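Local coordinates for protein gamma-resorcylate decarboxylase (Polaromonas, PDB 4QRO) that probably catalyses the decarboxylation of gamma-resorcylate (2,6-dihydroxybenzoate) to resorcinol at a manganese centre, at residues G121-D133 with D158-P170. Residues are numbered along the deposited sequence; the frame is centred on the assembly and turned at random.
With MN (manganese (II) ion), chain K; 38L (2-nitrobenzene-1,3-diol), chain M.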
loop_
_atom_site.group_PDB
_atom_site.type_symbol
_atom_site.label_atom_id
_atom_site.label_comp_id
_atom_site.label_asym_id
_atom_site.label_seq_id
_atom_site.Cartn_x
_atom_site.Cartn_y
_atom_site.Cartn_z
ATOM N N GLY A 121 -12.517 27.812 17.706
ATOM C CA GLY A 121 -12.898 28.028 16.310
ATOM C C GLY A 121 -12.147 27.111 15.339
ATOM O O GLY A 121 -12.060 27.414 14.153
ATOM N N PHE A 122 -11.609 26.000 15.833
ATOM C CA PHE A 122 -10.932 25.032 14.950
ATOM C C PHE A 122 -11.916 24.328 14.056
ATOM O O PHE A 122 -13.105 24.208 14.382
ATOM C CB PHE A 122 -10.141 23.994 15.747
ATOM C CG PHE A 122 -8.922 24.544 16.455
ATOM C CD1 PHE A 122 -8.531 25.875 16.335
ATOM C CD2 PHE A 122 -8.139 23.700 17.224
ATOM C CE1 PHE A 122 -7.410 26.343 17.000
ATOM C CE2 PHE A 122 -7.004 24.158 17.871
ATOM C CZ PHE A 122 -6.642 25.485 17.764
ATOM N N VAL A 123 -11.409 23.774 12.954
ATOM C CA VAL A 123 -12.300 23.310 11.885
ATOM C C VAL A 123 -12.274 21.789 11.699
ATOM O O VAL A 123 -12.907 21.269 10.792
ATOM C CB VAL A 123 -12.023 24.031 10.539
ATOM C CG1 VAL A 123 -12.228 25.532 10.681
ATOM C CG2 VAL A 123 -10.627 23.718 10.019
ATOM N N GLY A 124 -11.567 21.088 12.574
ATOM C CA GLY A 124 -11.411 19.639 12.449
ATOM C C GLY A 124 -10.381 19.227 13.452
ATOM O O GLY A 124 -9.974 20.048 14.285
ATOM N N ALA A 125 -9.974 17.965 13.374
ATOM C CA ALA A 125 -8.911 17.407 14.211
ATOM C C ALA A 125 -7.900 16.702 13.323
ATOM O O ALA A 125 -8.263 16.213 12.251
ATOM C CB ALA A 125 -9.496 16.423 15.186
ATOM N N LEU A 126 -6.637 16.695 13.739
ATOM C CA LEU A 126 -5.620 15.892 13.070
ATOM C C LEU A 126 -4.942 15.016 14.102
ATOM O O LEU A 126 -4.526 15.483 15.161
ATOM C CB LEU A 126 -4.608 16.756 12.311
ATOM C CG LEU A 126 -3.564 15.952 11.488
ATOM C CD1 LEU A 126 -3.248 16.616 10.144
ATOM C CD2 LEU A 126 -2.288 15.710 12.276
ATOM N N VAL A 127 -4.850 13.731 13.785
ATOM C CA VAL A 127 -4.316 12.735 14.696
ATOM C C VAL A 127 -3.352 11.804 13.959
ATOM O O VAL A 127 -3.654 11.327 12.872
ATOM C CB VAL A 127 -5.453 11.920 15.347
ATOM C CG1 VAL A 127 -4.918 10.719 16.126
ATOM C CG2 VAL A 127 -6.318 12.824 16.225
ATOM N N ASN A 128 -2.215 11.526 14.593
ATOM C CA ASN A 128 -1.144 10.797 13.965
ATOM C C ASN A 128 -1.251 9.320 14.233
ATOM O O ASN A 128 -0.458 8.724 14.991
ATOM C CB ASN A 128 0.196 11.362 14.403
ATOM C CG ASN A 128 0.303 12.857 14.151
ATOM O OD1 ASN A 128 0.211 13.322 13.004
ATOM N ND2 ASN A 128 0.489 13.627 15.234
ATOM N N GLY A 129 -2.236 8.714 13.587
ATOM C CA GLY A 129 -2.406 7.281 13.689
ATOM C C GLY A 129 -2.698 6.828 15.110
ATOM O O GLY A 129 -3.267 7.579 15.918
ATOM N N PHE A 130 -2.292 5.599 15.423
ATOM C CA PHE A 130 -2.586 5.004 16.723
ATOM C C PHE A 130 -1.967 5.755 17.887
ATOM O O PHE A 130 -0.959 6.473 17.744
ATOM C CB PHE A 130 -2.098 3.547 16.772
ATOM C CG PHE A 130 -0.605 3.398 16.634
ATOM C CD1 PHE A 130 0.226 3.505 17.741
ATOM C CD2 PHE A 130 -0.032 3.116 15.400
ATOM C CE1 PHE A 130 1.601 3.381 17.614
ATOM C CE2 PHE A 130 1.339 2.987 15.268
ATOM C CZ PHE A 130 2.162 3.119 16.371
ATOM N N SER A 131 -2.541 5.530 19.067
ATOM C CA SER A 131 -2.003 6.097 20.299
ATOM C C SER A 131 -1.302 5.057 21.175
ATOM O O SER A 131 -1.660 3.863 21.202
ATOM C CB SER A 131 -3.124 6.753 21.102
ATOM O OG SER A 131 -3.631 7.853 20.415
ATOM N N GLN A 132 -0.304 5.542 21.887
ATOM C CA GLN A 132 0.370 4.800 22.936
ATOM C C GLN A 132 -0.247 5.261 24.252
ATOM O O GLN A 132 -0.365 6.456 24.483
ATOM C CB GLN A 132 1.867 5.096 22.915
ATOM C CG GLN A 132 2.606 4.538 21.695
ATOM C CD GLN A 132 4.038 5.037 21.600
ATOM O OE1 GLN A 132 4.291 6.092 21.065
ATOM N NE2 GLN A 132 4.981 4.270 22.140
ATOM N N ASP A 133 -0.653 4.314 25.090
ATOM C CA ASP A 133 -1.174 4.609 26.427
ATOM C C ASP A 133 -0.562 3.562 27.327
ATOM O O ASP A 133 -0.648 2.355 27.039
ATOM C CB ASP A 133 -2.711 4.537 26.462
ATOM C CG ASP A 133 -3.317 4.961 27.830
ATOM O OD1 ASP A 133 -2.802 4.649 28.945
ATOM O OD2 ASP A 133 -4.366 5.613 27.784
ATOM N N ASP A 158 -19.867 17.811 13.534
ATOM C CA ASP A 158 -19.808 17.874 12.076
ATOM C C ASP A 158 -18.526 18.550 11.567
ATOM O O ASP A 158 -18.562 19.451 10.716
ATOM C CB ASP A 158 -21.063 18.557 11.499
ATOM C CG ASP A 158 -21.176 18.395 9.982
ATOM O OD1 ASP A 158 -20.652 17.402 9.424
ATOM O OD2 ASP A 158 -21.782 19.273 9.341
ATOM N N VAL A 159 -17.397 18.083 12.094
ATOM C CA VAL A 159 -16.080 18.481 11.633
ATOM C C VAL A 159 -15.280 17.227 11.208
ATOM O O VAL A 159 -15.473 16.142 11.777
ATOM C CB VAL A 159 -15.275 19.262 12.690
ATOM C CG1 VAL A 159 -15.953 20.583 13.032
ATOM C CG2 VAL A 159 -15.014 18.415 13.934
ATOM N N PRO A 160 -14.397 17.374 10.202
ATOM C CA PRO A 160 -13.617 16.218 9.721
ATOM C C PRO A 160 -12.477 15.805 10.643
ATOM O O PRO A 160 -11.998 16.623 11.445
ATOM C CB PRO A 160 -13.030 16.724 8.394
ATOM C CG PRO A 160 -13.907 17.848 7.986
ATOM C CD PRO A 160 -14.289 18.518 9.276
ATOM N N PHE A 161 -11.997 14.571 10.468
ATOM C CA PHE A 161 -10.906 14.011 11.283
ATOM C C PHE A 161 -9.848 13.580 10.289
ATOM O O PHE A 161 -10.145 12.760 9.431
ATOM C CB PHE A 161 -11.466 12.816 12.089
ATOM C CG PHE A 161 -10.464 12.089 12.963
ATOM C CD1 PHE A 161 -9.546 11.186 12.411
ATOM C CD2 PHE A 161 -10.486 12.236 14.339
ATOM C CE1 PHE A 161 -8.640 10.515 13.196
ATOM C CE2 PHE A 161 -9.594 11.529 15.142
ATOM C CZ PHE A 161 -8.674 10.672 14.574
ATOM N N TYR A 162 -8.646 14.132 10.417
ATOM C CA TYR A 162 -7.524 13.865 9.499
ATOM C C TYR A 162 -6.711 12.778 10.139
ATOM O O TYR A 162 -6.117 12.984 11.197
ATOM C CB TYR A 162 -6.684 15.130 9.311
ATOM C CG TYR A 162 -5.850 15.179 8.047
ATOM C CD1 TYR A 162 -4.929 14.175 7.746
ATOM C CD2 TYR A 162 -5.965 16.261 7.156
ATOM C CE1 TYR A 162 -4.171 14.232 6.585
ATOM C CE2 TYR A 162 -5.215 16.326 5.989
ATOM C CZ TYR A 162 -4.321 15.310 5.704
ATOM O OH TYR A 162 -3.565 15.407 4.540
ATOM N N LEU A 163 -6.698 11.596 9.520
ATOM C CA LEU A 163 -5.969 10.474 10.062
ATOM C C LEU A 163 -4.616 10.509 9.356
ATOM O O LEU A 163 -4.496 10.110 8.201
ATOM C CB LEU A 163 -6.740 9.163 9.823
ATOM C CG LEU A 163 -5.994 7.882 10.255
ATOM C CD1 LEU A 163 -5.831 7.805 11.758
ATOM C CD2 LEU A 163 -6.718 6.633 9.743
ATOM N N HIS A 164 -3.618 11.052 10.044
ATOM C CA HIS A 164 -2.290 11.321 9.480
ATOM C C HIS A 164 -1.388 10.156 9.860
ATOM O O HIS A 164 -1.701 9.390 10.795
ATOM C CB HIS A 164 -1.770 12.654 10.073
ATOM C CG HIS A 164 -0.443 13.105 9.562
ATOM N ND1 HIS A 164 0.746 12.749 10.164
ATOM C CD2 HIS A 164 -0.115 13.921 8.531
ATOM C CE1 HIS A 164 1.743 13.321 9.518
ATOM N NE2 HIS A 164 1.249 14.038 8.528
ATOM N N PRO A 165 -0.273 9.975 9.137
ATOM C CA PRO A 165 0.582 8.853 9.556
ATOM C C PRO A 165 1.381 9.017 10.835
ATOM O O PRO A 165 1.536 10.126 11.375
ATOM C CB PRO A 165 1.580 8.705 8.384
ATOM C CG PRO A 165 0.916 9.358 7.226
ATOM C CD PRO A 165 0.121 10.494 7.812
ATOM N N ARG A 166 1.868 7.874 11.302
ATOM C CA ARG A 166 3.018 7.767 12.190
ATOM C C ARG A 166 3.663 6.445 11.803
ATOM O O ARG A 166 3.075 5.637 11.052
ATOM C CB ARG A 166 2.630 7.766 13.684
ATOM C CG ARG A 166 1.812 6.544 14.107
ATOM C CD ARG A 166 1.592 6.449 15.604
ATOM N NE ARG A 166 2.850 6.358 16.331
ATOM C CZ ARG A 166 2.987 6.562 17.636
ATOM N NH1 ARG A 166 1.929 6.877 18.383
ATOM N NH2 ARG A 166 4.198 6.466 18.189
ATOM N N ASN A 167 4.852 6.205 12.332
ATOM C CA ASN A 167 5.523 4.915 12.140
ATOM C C ASN A 167 4.982 3.827 13.047
ATOM O O ASN A 167 4.540 4.108 14.157
ATOM C CB ASN A 167 7.045 5.046 12.369
ATOM C CG ASN A 167 7.804 5.395 11.095
ATOM O OD1 ASN A 167 7.525 4.863 10.023
ATOM N ND2 ASN A 167 8.774 6.293 11.212
ATOM N N PRO A 168 5.030 2.558 12.589
ATOM C CA PRO A 168 4.664 1.482 13.489
ATOM C C PRO A 168 5.655 1.370 14.655
ATOM O O PRO A 168 6.822 1.761 14.514
ATOM C CB PRO A 168 4.757 0.216 12.598
ATOM C CG PRO A 168 5.723 0.584 11.533
ATOM C CD PRO A 168 5.520 2.053 11.283
ATOM N N LEU A 169 5.198 0.846 15.787
ATOM C CA LEU A 169 6.106 0.524 16.890
ATOM C C LEU A 169 7.117 -0.523 16.380
ATOM O O LEU A 169 6.760 -1.315 15.506
ATOM C CB LEU A 169 5.322 -0.034 18.069
ATOM C CG LEU A 169 4.306 0.927 18.733
ATOM C CD1 LEU A 169 3.626 0.267 19.912
ATOM C CD2 LEU A 169 4.971 2.227 19.158
ATOM N N PRO A 170 8.362 -0.529 16.911
ATOM C CA PRO A 170 9.421 -1.451 16.438
ATOM C C PRO A 170 9.039 -2.940 16.436
ATOM O O PRO A 170 9.391 -3.659 15.498
ATOM C CB PRO A 170 10.569 -1.178 17.410
ATOM C CG PRO A 170 10.417 0.279 17.732
ATOM C CD PRO A 170 8.923 0.515 17.800
HETATM MN MN MN K . 2.436 15.341 7.108
HETATM O OAK 38L M . 3.403 13.378 6.260
HETATM N NAG 38L M . 4.546 13.155 5.970
HETATM O OAJ 38L M . 4.773 12.407 5.020
HETATM C CAA 38L M . 5.586 13.758 6.721
HETATM C CAF 38L M . 6.899 13.446 6.379
HETATM O OAH 38L M . 7.225 13.243 5.072
HETATM C CAE 38L M . 7.880 13.344 7.366
HETATM C CAD 38L M . 7.568 13.606 8.696
HETATM C CAC 38L M . 6.302 14.084 9.022
HETATM C CAB 38L M . 5.326 14.203 8.034
HETATM O OAI 38L M . 4.111 14.739 8.365
#
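Val123 and Val159 meet just ahead of two parallel strands, Val159 CB resting against Val123 O. Gly124 comes next, its CA 3.2 Å from Pro160 O. Pairing starts as Ala125 N donates to Pro160 O and Tyr162 N to Ala125 O. Leu126 has its CG anti to the backbone N (chi1 -176°), which sends CD1 over one face of the Tyr162 ring, 3.6 Å from Tyr162 CG, and lays CD2 against His164 CB. Tyr162 OH is hydrogen-bonded to Glu8, a manganese ligand, and so probably helps to position it. On the opposite face of the sheet from Leu126, Val127 sets CB and CG2 against Phe161 CZ, while its backbone bonds with Tyr162 O and His164 N continue the pairing. Strand 125-128, helix 148-157 and strand 161-164 form a beta-alpha-beta unit of the amidohydrolase barrel, illustrating how such barrels site a metal at their strands' C-terminal ends, paired backbones fixing where ligands such as His164 stand. His164 NE2 binds manganese at 2.3 Å, alongside Glu8, His10 and Asp287; its ND1 donates to Pro165 O and lies 2.9 Å from Asn128 OD1. Past the strand, the Phe130 ring lies flat on the Arg166 guanidinium, planes 5° apart, with Arg166 CD 3.4 Å from the ring centroid. Phe130 O accepts a bond from Arg166 NH1 (3.0 Å), and Arg166 NH2 donates to Gln132 OE1 (2.9 Å) from above the amide plane. A leucine in place of Arg166 would probably leave both oxygens without these donors and the Phe130 ring without its flat cover. Leu169 CD2 packs against Gln132 NE2, 3.6 Å away.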